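Local coordinates for protein TSC1 N-terminal domain (Chaetomium thermophilum, PDB 7A0M) that probably binds phosphoinositides of the lysosomal membrane as the N-terminal part of TSC1, a subunit of the TSC complex that regulates mTORC1, at residues I273-L278 with V339-K344; L255-P260 with E404-C409. All coordinates share one frame; numbering follows the deposited sequence.

Interaction 1 (I273-L278 with V339-K344); sequences IYARLL and VDYIRK. With SO4 (sulfate ion), chain E.
With CG trans to the backbone nitrogen (chi1 175°), Y341 carries its ring out from helix 335-343 to A275 on helix 267-278. The methyl CB of A275 meets the ring at its edge, 3.5 Å from Y341 OH, while that hydroxyl is hydrogen-bonded to N272, one turn earlier on the helix it approaches. Beside this pair, I342 CD1 comes obliquely to Y274 CE2 at 4.4 Å; the hydroxyl of Y274 is bonded to S369 of helix 357-373, and its ring meets F338 edge-to-face.

At the end of helix 335-343 a bend at chi3 (65°) folds the R343 guanidinium back over one turn onto D340. NE and NH2 grip the single oxygen OD1 side-on, from the same face of the carboxylate and within the guanidinium plane; NH2 lies 2.8 Å from OD1. K344 CB lies over one face of the guanidinium, toward its rim. The extended K344 side chain brings NZ to 2.9 Å from O2 of a sulfate, and R343 NH1 adds a weak bond to O4. Replacing R343 with an alanine would probably leave the D340 carboxylate without its charged mate and the sulfate held less firmly. The helices thus meet through buried apolar and aromatic groups, whereas the basic helix end can accept a tetrahedral anion in the crystal, here a sulfate probably from the crystallisation liquor.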
ATOM      1  N   ILE B 273     -18.487 -11.496  -7.152  1.00 40.37           N
ATOM      2  CA  ILE B 273     -17.644 -12.396  -7.934  1.00 42.17           C
ATOM      3  C   ILE B 273     -16.278 -12.547  -7.280  1.00 47.13           C
ATOM      4  O   ILE B 273     -15.735 -13.656  -7.193  1.00 41.49           O
ATOM      5  CB  ILE B 273     -17.527 -11.895  -9.386  1.00 37.89           C
ATOM      6  CG1 ILE B 273     -18.860 -12.067 -10.117  1.00 38.76           C
ATOM      7  CG2 ILE B 273     -16.414 -12.629 -10.124  1.00 27.89           C
ATOM      8  CD1 ILE B 273     -18.873 -11.473 -11.508  1.00 38.40           C
ATOM      9  N   TYR B 274     -15.702 -11.440  -6.803  1.00 55.09           N
ATOM     10  CA  TYR B 274     -14.422 -11.512  -6.107  1.00 49.24           C
ATOM     11  C   TYR B 274     -14.512 -12.400  -4.871  1.00 47.14           C
ATOM     12  O   TYR B 274     -13.614 -13.211  -4.614  1.00 50.92           O
ATOM     13  CB  TYR B 274     -13.948 -10.110  -5.722  1.00 44.13           C
ATOM     14  CG  TYR B 274     -12.857 -10.108  -4.676  1.00 42.07           C
ATOM     15  CD1 TYR B 274     -11.533 -10.335  -5.026  1.00 43.41           C
ATOM     16  CD2 TYR B 274     -13.150  -9.879  -3.337  1.00 45.94           C
ATOM     17  CE1 TYR B 274     -10.534 -10.338  -4.073  1.00 48.30           C
ATOM     18  CE2 TYR B 274     -12.157  -9.880  -2.378  1.00 36.53           C
ATOM     19  CZ  TYR B 274     -10.852 -10.109  -2.751  1.00 43.63           C
ATOM     20  OH  TYR B 274      -9.858 -10.109  -1.798  1.00 47.22           O
ATOM     21  N   ALA B 275     -15.586 -12.256  -4.092  1.00 39.19           N
ATOM     22  CA  ALA B 275     -15.735 -13.057  -2.881  1.00 44.34           C
ATOM     23  C   ALA B 275     -15.883 -14.538  -3.208  1.00 50.65           C
ATOM     24  O   ALA B 275     -15.356 -15.393  -2.487  1.00 51.08           O
ATOM     25  CB  ALA B 275     -16.929 -12.561  -2.068  1.00 37.49           C
ATOM     26  N   ARG B 276     -16.600 -14.862  -4.287  1.00 46.28           N
ATOM     27  CA  ARG B 276     -16.753 -16.261  -4.678  1.00 45.21           C
ATOM     28  C   ARG B 276     -15.414 -16.865  -5.078  1.00 51.47           C
ATOM     29  O   ARG B 276     -15.061 -17.968  -4.646  1.00 61.27           O
ATOM     30  CB  ARG B 276     -17.753 -16.391  -5.828  1.00 48.78           C
ATOM     31  CG  ARG B 276     -18.019 -17.839  -6.208  1.00 45.63           C
ATOM     32  CD  ARG B 276     -18.466 -17.989  -7.651  1.00 47.21           C
ATOM     33  NE  ARG B 276     -18.835 -19.371  -7.950  1.00 55.51           N
ATOM     34  CZ  ARG B 276     -18.861 -19.893  -9.171  1.00 56.30           C
ATOM     35  NH1 ARG B 276     -18.529 -19.154 -10.221  1.00 60.16           N
ATOM     36  NH2 ARG B 276     -19.209 -21.161  -9.342  1.00 54.62           N
ATOM     37  N   LEU B 277     -14.656 -16.154  -5.916  1.00 52.84           N
ATOM     38  CA  LEU B 277     -13.367 -16.669  -6.363  1.00 54.01           C
ATOM     39  C   LEU B 277     -12.350 -16.695  -5.230  1.00 44.53           C
ATOM     40  O   LEU B 277     -11.420 -17.509  -5.252  1.00 44.58           O
ATOM     41  CB  LEU B 277     -12.845 -15.830  -7.530  1.00 51.39           C
ATOM     42  CG  LEU B 277     -13.816 -15.656  -8.701  1.00 43.37           C
ATOM     43  CD1 LEU B 277     -13.134 -14.992  -9.890  1.00 35.14           C
ATOM     44  CD2 LEU B 277     -14.434 -16.988  -9.098  1.00 49.62           C
ATOM     45  N   LEU B 278     -12.507 -15.815  -4.237  1.00 52.64           N
ATOM     46  CA  LEU B 278     -11.615 -15.826  -3.083  1.00 56.63           C
ATOM     47  C   LEU B 278     -11.726 -17.128  -2.298  1.00 56.48           C
ATOM     48  O   LEU B 278     -10.749 -17.561  -1.676  1.00 58.55           O
ATOM     49  CB  LEU B 278     -11.914 -14.625  -2.184  1.00 51.64           C
ATOM     50  CG  LEU B 278     -10.889 -14.290  -1.100  1.00 47.86           C
ATOM     51  CD1 LEU B 278      -9.549 -13.928  -1.727  1.00 43.29           C
ATOM     52  CD2 LEU B 278     -11.396 -13.154  -0.225  1.00 47.25           C
ATOM     53  N   VAL B 339     -13.144  -1.549  -0.629  1.00 35.33           N
ATOM     54  CA  VAL B 339     -12.766  -1.829   0.754  1.00 37.14           C
ATOM     55  C   VAL B 339     -13.979  -1.743   1.671  1.00 37.94           C
ATOM     56  O   VAL B 339     -14.009  -2.382   2.728  1.00 40.38           O
ATOM     57  CB  VAL B 339     -11.637  -0.885   1.213  1.00 37.82           C
ATOM     58  CG1 VAL B 339     -10.458  -0.958   0.253  1.00 32.32           C
ATOM     59  CG2 VAL B 339     -12.144   0.546   1.344  1.00 41.43           C
ATOM     60  N   ASP B 340     -14.996  -0.965   1.289  1.00 36.75           N
ATOM     61  CA  ASP B 340     -16.232  -0.944   2.063  1.00 43.45           C
ATOM     62  C   ASP B 340     -16.998  -2.254   1.926  1.00 42.63           C
ATOM     63  O   ASP B 340     -17.662  -2.682   2.876  1.00 43.10           O
ATOM     64  CB  ASP B 340     -17.109   0.231   1.635  1.00 39.05           C
ATOM     65  CG  ASP B 340     -18.290   0.441   2.563  1.00 47.73           C
ATOM     66  OD1 ASP B 340     -18.090   0.990   3.668  1.00 50.17           O
ATOM     67  OD2 ASP B 340     -19.418   0.057   2.189  1.00 51.64           O
ATOM     68  N   TYR B 341     -16.929  -2.895   0.756  1.00 49.36           N
ATOM     69  CA  TYR B 341     -17.520  -4.222   0.610  1.00 43.18           C
ATOM     70  C   TYR B 341     -16.814  -5.224   1.513  1.00 35.39           C
ATOM     71  O   TYR B 341     -17.462  -6.037   2.182  1.00 48.33           O
ATOM     72  CB  TYR B 341     -17.456  -4.669  -0.851  1.00 39.29           C
ATOM     73  CG  TYR B 341     -17.933  -6.086  -1.088  1.00 37.31           C
ATOM     74  CD1 TYR B 341     -19.284  -6.367  -1.242  1.00 44.25           C
ATOM     75  CD2 TYR B 341     -17.033  -7.141  -1.167  1.00 31.67           C
ATOM     76  CE1 TYR B 341     -19.728  -7.657  -1.461  1.00 38.87           C
ATOM     77  CE2 TYR B 341     -17.467  -8.437  -1.385  1.00 32.67           C
ATOM     78  CZ  TYR B 341     -18.815  -8.689  -1.532  1.00 38.65           C
ATOM     79  OH  TYR B 341     -19.252  -9.975  -1.751  1.00 43.37           O
ATOM     80  N   ILE B 342     -15.480  -5.185   1.535  1.00 35.87           N
ATOM     81  CA  ILE B 342     -14.719  -6.064   2.416  1.00 42.10           C
ATOM     82  C   ILE B 342     -14.978  -5.716   3.876  1.00 50.39           C
ATOM     83  O   ILE B 342     -15.015  -6.605   4.738  1.00 53.07           O
ATOM     84  CB  ILE B 342     -13.220  -5.987   2.071  1.00 45.18           C
ATOM     85  CG1 ILE B 342     -12.976  -6.473   0.641  1.00 41.56           C
ATOM     86  CG2 ILE B 342     -12.388  -6.800   3.056  1.00 38.40           C
ATOM     87  CD1 ILE B 342     -11.541  -6.324   0.186  1.00 41.03           C
ATOM     88  N   ARG B 343     -15.183  -4.432   4.181  1.00 43.25           N
ATOM     89  CA  ARG B 343     -15.421  -4.032   5.564  1.00 46.28           C
ATOM     90  C   ARG B 343     -16.780  -4.511   6.054  1.00 52.11           C
ATOM     91  O   ARG B 343     -16.894  -5.075   7.148  1.00 45.86           O
ATOM     92  CB  ARG B 343     -15.338  -2.513   5.707  1.00 47.27           C
ATOM     93  CG  ARG B 343     -15.612  -2.040   7.129  1.00 45.03           C
ATOM     94  CD  ARG B 343     -15.754  -0.533   7.221  1.00 45.77           C
ATOM     95  NE  ARG B 343     -16.919  -0.053   6.481  1.00 38.50           N
ATOM     96  CZ  ARG B 343     -18.148   0.020   6.986  1.00 45.21           C
ATOM     97  NH1 ARG B 343     -18.375  -0.360   8.237  1.00 55.78           N
ATOM     98  NH2 ARG B 343     -19.150   0.469   6.244  1.00 47.59           N
ATOM     99  N   LYS B 344     -17.821  -4.294   5.258  1.00 43.42           N
ATOM    100  CA  LYS B 344     -19.193  -4.589   5.669  1.00 42.09           C
ATOM    101  C   LYS B 344     -19.923  -5.228   4.500  1.00 49.21           C
ATOM    102  O   LYS B 344     -20.688  -4.569   3.787  1.00 44.67           O
ATOM    103  CB  LYS B 344     -19.904  -3.322   6.153  1.00 34.57           C
ATOM    104  CG  LYS B 344     -21.201  -3.572   6.905  1.00 48.86           C
ATOM    105  CD  LYS B 344     -21.972  -2.276   7.112  1.00 59.12           C
ATOM    106  CE  LYS B 344     -23.235  -2.508   7.924  1.00 61.53           C
ATOM    107  NZ  LYS B 344     -24.151  -1.335   7.877  1.00 64.13           N
TER
HETATM  108  S   SO4 E 501     -22.226   1.302   9.559  1.00 77.02           S
HETATM  109  O1  SO4 E 501     -23.388   0.752  10.250  1.00 82.82           O
HETATM  110  O2  SO4 E 501     -22.262   0.905   8.154  1.00 79.68           O
HETATM  111  O3  SO4 E 501     -22.247   2.759   9.654  1.00 70.34           O
HETATM  112  O4  SO4 E 501     -21.005   0.792  10.177  1.00 86.52           O

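Interaction 2 (L255-P260 with E404-C409); sequences LLPFFP and EIIADC
The pyrrolidine rings of P257 and P260 are the rings that meet I405 and I406 of helix 402-410, and each presents its CG to an isoleucine. P257 CG lies 3.6 Å from I406 CG1, and CB of the same proline is 3.8 Å from that methylene, and the ring and the I406 side chain cross obliquely. Among the aromatic rings of 255-260, F258 receives the carbonyl oxygen of L255 at its edge, in plane, and F259 packs edge-to-face with F229; neither makes contact with 404-409.

I405 supplies the other half. Its CG1 branch stands trans to the carbonyl carbon (chi1 -70°) and reaches on to CD1, which packs against both prolines, 3.4 Å from P257 O and 3.6 Å from P260 CG. The second branch, CG2, faces P257 CB at 4.1 Å. Each branch of this side chain therefore has a proline partner, and all of the contact is van der Waals, with no hydrogen bond passing between the segments.

P257 lies in a short 3-10 turn, in which F258 N bonds to L255 O and F259 N to L256 O; P260 follows it, and its O accepts a hydrogen bond from Y334 OH. L333 of helix 323-333 touches both P260 and I405. The arrangement is a proline-containing turn at the end of helix 242-255, packed against a helix from much later in the chain, within the all-helical alpha-solenoid of the TSC1 N-terminal domain.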
ATOM      1  N   LEU B 255     -11.570  -5.893 -20.119  1.00 43.77           N
ATOM      2  CA  LEU B 255     -12.669  -5.083 -20.632  1.00 43.37           C
ATOM      3  C   LEU B 255     -12.916  -3.843 -19.780  1.00 54.11           C
ATOM      4  O   LEU B 255     -13.237  -2.775 -20.315  1.00 54.53           O
ATOM      5  CB  LEU B 255     -13.939  -5.926 -20.715  1.00 42.87           C
ATOM      6  CG  LEU B 255     -14.058  -6.918 -21.872  1.00 49.30           C
ATOM      7  CD1 LEU B 255     -15.155  -7.925 -21.579  1.00 52.57           C
ATOM      8  CD2 LEU B 255     -14.343  -6.182 -23.166  1.00 46.77           C
ATOM      9  N   LEU B 256     -12.780  -3.973 -18.460  1.00 50.20           N
ATOM     10  CA  LEU B 256     -13.141  -2.881 -17.559  1.00 49.68           C
ATOM     11  C   LEU B 256     -12.437  -1.555 -17.849  1.00 41.96           C
ATOM     12  O   LEU B 256     -13.104  -0.510 -17.754  1.00 42.37           O
ATOM     13  CB  LEU B 256     -12.896  -3.314 -16.108  1.00 44.69           C
ATOM     14  CG  LEU B 256     -13.796  -4.438 -15.591  1.00 46.14           C
ATOM     15  CD1 LEU B 256     -13.451  -4.776 -14.150  1.00 46.10           C
ATOM     16  CD2 LEU B 256     -15.263  -4.054 -15.721  1.00 45.69           C
ATOM     17  N   PRO B 257     -11.143  -1.503 -18.192  1.00 44.09           N
ATOM     18  CA  PRO B 257     -10.521  -0.196 -18.472  1.00 45.26           C
ATOM     19  C   PRO B 257     -11.117   0.544 -19.664  1.00 52.48           C
ATOM     20  O   PRO B 257     -10.797   1.725 -19.850  1.00 54.86           O
ATOM     21  CB  PRO B 257      -9.049  -0.549 -18.722  1.00 49.48           C
ATOM     22  CG  PRO B 257      -8.846  -1.835 -18.012  1.00 47.06           C
ATOM     23  CD  PRO B 257     -10.133  -2.579 -18.165  1.00 41.02           C
ATOM     24  N   PHE B 258     -11.960  -0.100 -20.472  1.00 53.75           N
ATOM     25  CA  PHE B 258     -12.578   0.563 -21.613  1.00 57.44           C
ATOM     26  C   PHE B 258     -13.922   1.204 -21.284  1.00 55.49           C
ATOM     27  O   PHE B 258     -14.438   1.973 -22.102  1.00 63.63           O
ATOM     28  CB  PHE B 258     -12.753  -0.429 -22.768  1.00 53.24           C
ATOM     29  CG  PHE B 258     -11.466  -0.795 -23.451  1.00 51.82           C
ATOM     30  CD1 PHE B 258     -10.699  -1.855 -22.997  1.00 50.73           C
ATOM     31  CD2 PHE B 258     -11.021  -0.073 -24.546  1.00 54.40           C
ATOM     32  CE1 PHE B 258      -9.512  -2.191 -23.625  1.00 55.35           C
ATOM     33  CE2 PHE B 258      -9.837  -0.402 -25.179  1.00 55.92           C
ATOM     34  CZ  PHE B 258      -9.082  -1.464 -24.719  1.00 56.39           C
ATOM     35  N   PHE B 259     -14.499   0.912 -20.120  1.00 52.08           N
ATOM     36  CA  PHE B 259     -15.720   1.582 -19.682  1.00 54.29           C
ATOM     37  C   PHE B 259     -15.795   1.622 -18.158  1.00 53.80           C
ATOM     38  O   PHE B 259     -16.769   1.134 -17.573  1.00 52.67           O
ATOM     39  CB  PHE B 259     -16.956   0.888 -20.266  1.00 44.94           C
ATOM     40  CG  PHE B 259     -16.886  -0.617 -20.241  1.00 47.88           C
ATOM     41  CD1 PHE B 259     -16.298  -1.315 -21.284  1.00 48.82           C
ATOM     42  CD2 PHE B 259     -17.428  -1.333 -19.187  1.00 55.58           C
ATOM     43  CE1 PHE B 259     -16.236  -2.695 -21.264  1.00 46.91           C
ATOM     44  CE2 PHE B 259     -17.372  -2.714 -19.164  1.00 48.40           C
ATOM     45  CZ  PHE B 259     -16.776  -3.395 -20.204  1.00 43.90           C
ATOM     46  N   PRO B 260     -14.800   2.205 -17.481  1.00 54.84           N
ATOM     47  CA  PRO B 260     -14.785   2.134 -16.012  1.00 50.97           C
ATOM     48  C   PRO B 260     -15.882   2.948 -15.346  1.00 45.93           C
ATOM     49  O   PRO B 260     -16.317   2.592 -14.245  1.00 56.84           O
ATOM     50  CB  PRO B 260     -13.394   2.669 -15.655  1.00 56.96           C
ATOM     51  CG  PRO B 260     -13.088   3.616 -16.760  1.00 59.57           C
ATOM     52  CD  PRO B 260     -13.693   3.027 -18.001  1.00 53.78           C
ATOM     53  N   GLU B 404      -4.019   4.187 -20.169  1.00 64.45           N
ATOM     54  CA  GLU B 404      -3.709   5.053 -19.038  1.00 64.15           C
ATOM     55  C   GLU B 404      -4.309   4.505 -17.751  1.00 60.49           C
ATOM     56  O   GLU B 404      -3.664   4.535 -16.697  1.00 60.44           O
ATOM     57  CB  GLU B 404      -4.231   6.465 -19.300  1.00 78.78           C
ATOM     58  CG  GLU B 404      -4.076   6.934 -20.735  1.00 95.45           C
ATOM     59  CD  GLU B 404      -4.406   8.404 -20.906  1.00103.97           C
ATOM     60  OE1 GLU B 404      -3.925   9.214 -20.088  1.00107.71           O
ATOM     61  OE2 GLU B 404      -5.145   8.749 -21.854  1.00109.04           O
ATOM     62  N   ILE B 405      -5.546   4.013 -17.821  1.00 51.01           N
ATOM     63  CA  ILE B 405      -6.204   3.461 -16.640  1.00 51.26           C
ATOM     64  C   ILE B 405      -5.465   2.223 -16.147  1.00 56.05           C
ATOM     65  O   ILE B 405      -5.286   2.030 -14.938  1.00 53.34           O
ATOM     66  CB  ILE B 405      -7.682   3.160 -16.954  1.00 48.99           C
ATOM     67  CG1 ILE B 405      -8.458   4.467 -17.120  1.00 52.42           C
ATOM     68  CG2 ILE B 405      -8.302   2.295 -15.869  1.00 50.22           C
ATOM     69  CD1 ILE B 405      -9.750   4.318 -17.891  1.00 63.61           C
ATOM     70  N   ILE B 406      -5.017   1.372 -17.072  1.00 61.05           N
ATOM     71  CA  ILE B 406      -4.252   0.187 -16.689  1.00 57.69           C
ATOM     72  C   ILE B 406      -2.940   0.589 -16.025  1.00 55.96           C
ATOM     73  O   ILE B 406      -2.562   0.048 -14.980  1.00 55.03           O
ATOM     74  CB  ILE B 406      -4.007  -0.715 -17.913  1.00 46.71           C
ATOM     75  CG1 ILE B 406      -5.334  -1.214 -18.485  1.00 60.12           C
ATOM     76  CG2 ILE B 406      -3.119  -1.890 -17.540  1.00 41.32           C
ATOM     77  CD1 ILE B 406      -5.186  -1.992 -19.775  1.00 57.06           C
ATOM     78  N   ALA B 407      -2.228   1.547 -16.626  1.00 46.72           N
ATOM     79  CA  ALA B 407      -0.951   1.982 -16.067  1.00 51.82           C
ATOM     80  C   ALA B 407      -1.122   2.563 -14.668  1.00 50.49           C
ATOM     81  O   ALA B 407      -0.321   2.278 -13.770  1.00 54.57           O
ATOM     82  CB  ALA B 407      -0.293   3.002 -16.995  1.00 50.53           C
ATOM     83  N   ASP B 408      -2.155   3.384 -14.466  1.00 47.27           N
ATOM     84  CA  ASP B 408      -2.411   3.934 -13.137  1.00 60.11           C
ATOM     85  C   ASP B 408      -2.746   2.835 -12.136  1.00 54.57           C
ATOM     86  O   ASP B 408      -2.348   2.907 -10.967  1.00 61.50           O
ATOM     87  CB  ASP B 408      -3.529   4.973 -13.201  1.00 63.53           C
ATOM     88  CG  ASP B 408      -3.100   6.245 -13.908  1.00 64.26           C
ATOM     89  OD1 ASP B 408      -1.894   6.566 -13.872  1.00 60.86           O
ATOM     90  OD2 ASP B 408      -3.967   6.927 -14.493  1.00 69.52           O
ATOM     91  N   CYS B 409      -3.482   1.809 -12.572  1.00 48.77           N
ATOM     92  CA  CYS B 409      -3.786   0.696 -11.679  1.00 50.85           C
ATOM     93  C   CYS B 409      -2.532  -0.092 -11.322  1.00 54.17           C
ATOM     94  O   CYS B 409      -2.417  -0.597 -10.198  1.00 45.61           O
ATOM     95  CB  CYS B 409      -4.824  -0.229 -12.314  1.00 49.48           C
ATOM     96  SG  CYS B 409      -6.484   0.473 -12.450  1.00 49.25           S
TER

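In the fold
Both contacts are essentially buried and apolar between their segments, and neither has a hydrogen bond across it. Interaction 1 joins two helices through aromatic and aliphatic groups; its polar chemistry, the D340-R343 salt bridge and the sulfate, sits on partly exposed residues away from the buried helix contact. Interaction 2 sets a turn against a helix using prolines and isoleucines, with I406 partly exposed at the margin. Their centres lie about 20 Å apart, but helix 323-333 packs against both. In sequence, interaction 1 is nested within the loop that interaction 2 closes. Interaction 1 lies farther from the chain centre and borders the second subunit, whose Y383 and Y385 pack on I342 and R343; no other chain touches interaction 2.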